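Local coordinates for protein gamma-glutamylcyclotransferase (Homo sapiens, PDB 3CRY) that catalyses the release of 5-oxoproline from gamma-glutamyl dipeptides, may contribute to glutathione homeostasis, and induces cytochrome c release from mitochondria, at residues G81-M86 and I120-Y125. The protein carries 1 engineered substitution. Numbering follows the deposited sequence. Where two conformers were deposited one is given.
Sequences GVVWKM and ITCRSY
Val-83 and Cys-122 have the nearest pair of CA atoms between 81-86 and 120-125, 7.7 Å apart, where two strands pass across each other rather than side by side. The strands, 77-87 and 119-126, are second and last in a curled antiparallel five-stranded sheet, consistent with the small beta-barrel of the gamma-glutamylcyclotransferase fold. Strands 39-46 and 106-114 lie between them in the sheet, so the two meet through side chains across the barrel interior, with strands 16-21 and 39-46 contributing to the same buried packing. Val-83 bonds through its backbone to Phe-41 and Cys-42, while its isopropyl group turns toward 120-125. The sulfur of Cys-122 sits across the fork of this group, equally near both methyls: SG lies 3.9 Å from Val-83 CG1 and also 3.9 Å from Val-83 CG2. Because Cys-122 SG stands anti to its carbonyl carbon (chi1 -63°), it points across to the valine. Cys-122 also packs on Phe-20, a residue inferred to bind substrate, so this core adjoins the likely substrate pocket. Farther along 120-125 the chemistry becomes polar: Arg-123 forms a salt bridge to Asp-95 and another to Glu-109 of the second subunit. In the conformer described, Ile-120 adds a looser apolar touch to the core, its CD1 4.5 Å from Val-83 CG2. Its other branch stays closer to its own strand, with Ile-120 CG2 3.9 Å from Cys-122 SG.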
# COMPACT_ATOMS: atom_id res chain seq x y z
N GLY A 81 -6.09 15.99 -2.64
CA GLY A 81 -7.23 15.21 -3.07
C GLY A 81 -8.48 15.59 -2.31
O GLY A 81 -8.50 16.56 -1.55
N VAL A 82 -9.53 14.79 -2.53
CA VAL A 82 -10.84 14.99 -1.91
C VAL A 82 -11.09 13.82 -0.97
O VAL A 82 -10.93 12.65 -1.37
CB VAL A 82 -12.00 15.04 -2.96
CG1 VAL A 82 -13.39 14.92 -2.26
CG2 VAL A 82 -11.90 16.32 -3.79
N VAL A 83 -11.49 14.14 0.26
CA VAL A 83 -11.93 13.14 1.23
C VAL A 83 -13.45 13.00 1.10
O VAL A 83 -14.20 13.99 1.24
CB VAL A 83 -11.52 13.50 2.69
CG1 VAL A 83 -12.03 12.45 3.64
CG2 VAL A 83 -9.96 13.62 2.79
N TRP A 84 -13.88 11.76 0.85
CA TRP A 84 -15.29 11.38 0.77
C TRP A 84 -15.72 10.60 2.01
O TRP A 84 -15.01 9.70 2.46
CB TRP A 84 -15.56 10.51 -0.47
CG TRP A 84 -15.27 11.20 -1.78
CD1 TRP A 84 -14.14 11.08 -2.53
CD2 TRP A 84 -16.14 12.10 -2.48
NE1 TRP A 84 -14.23 11.87 -3.66
CE2 TRP A 84 -15.45 12.50 -3.66
CE3 TRP A 84 -17.43 12.61 -2.25
CZ2 TRP A 84 -16.00 13.41 -4.60
CZ3 TRP A 84 -17.99 13.51 -3.18
CH2 TRP A 84 -17.26 13.90 -4.35
N LYS A 85 -16.91 10.91 2.54
CA LYS A 85 -17.48 10.10 3.61
C LYS A 85 -18.42 9.07 3.00
O LYS A 85 -19.33 9.40 2.23
CB LYS A 85 -18.26 10.99 4.58
CG LYS A 85 -18.77 10.27 5.83
CD LYS A 85 -19.51 11.29 6.70
CE LYS A 85 -19.63 10.83 8.13
NZ LYS A 85 -20.59 11.73 8.84
N MET A 86 -18.18 7.80 3.35
CA MET A 86 -18.95 6.69 2.80
C MET A 86 -19.43 5.74 3.90
O MET A 86 -18.82 5.69 4.98
CB MET A 86 -18.08 5.95 1.78
CG MET A 86 -17.84 6.76 0.50
SD MET A 86 -16.69 5.98 -0.64
CE MET A 86 -17.71 4.64 -1.23
N ILE A 120 -6.42 13.73 9.36
CA ILE A 120 -7.55 12.82 9.10
C ILE A 120 -7.01 11.47 8.66
O ILE A 120 -6.12 11.42 7.82
CB ILE A 120 -8.41 13.29 7.90
CG1 ILE A 120 -8.67 14.79 7.92
CG2 ILE A 120 -9.72 12.49 7.82
CD1 ILE A 120 -9.79 15.18 7.00
N THR A 121 -7.55 10.38 9.22
CA THR A 121 -7.16 9.03 8.76
C THR A 121 -8.10 8.51 7.67
O THR A 121 -9.32 8.42 7.89
CB THR A 121 -7.08 8.03 9.94
OG1 THR A 121 -6.17 8.55 10.92
CG2 THR A 121 -6.60 6.65 9.48
N CYS A 122 -7.54 8.14 6.51
CA CYS A 122 -8.36 7.74 5.35
C CYS A 122 -7.97 6.41 4.72
O CYS A 122 -6.80 6.03 4.73
CB CYS A 122 -8.22 8.79 4.24
SG CYS A 122 -8.84 10.42 4.66
N ARG A 123 -8.96 5.73 4.14
CA ARG A 123 -8.70 4.63 3.20
C ARG A 123 -8.34 5.23 1.83
O ARG A 123 -8.91 6.25 1.42
CB ARG A 123 -9.95 3.76 3.09
CG ARG A 123 -9.80 2.43 2.30
CD ARG A 123 -11.16 1.72 2.24
NE ARG A 123 -11.08 0.31 1.81
CZ ARG A 123 -10.77 -0.71 2.63
NH1 ARG A 123 -10.48 -0.50 3.91
NH2 ARG A 123 -10.74 -1.96 2.16
N SER A 124 -7.36 4.63 1.15
CA SER A 124 -7.06 4.98 -0.24
C SER A 124 -6.52 3.73 -0.94
O SER A 124 -6.66 2.61 -0.41
CB SER A 124 -6.06 6.16 -0.31
OG SER A 124 -6.13 6.79 -1.60
N TYR A 125 -5.91 3.94 -2.12
CA TYR A 125 -5.44 2.87 -3.01
C TYR A 125 -4.22 3.34 -3.75
O TYR A 125 -4.13 4.53 -4.08
CB TYR A 125 -6.51 2.52 -4.07
CG TYR A 125 -7.80 2.03 -3.44
CD1 TYR A 125 -7.98 0.66 -3.18
CD2 TYR A 125 -8.80 2.93 -3.06
CE1 TYR A 125 -9.16 0.20 -2.58
CE2 TYR A 125 -9.98 2.47 -2.45
CZ TYR A 125 -10.14 1.11 -2.22
OH TYR A 125 -11.29 0.67 -1.63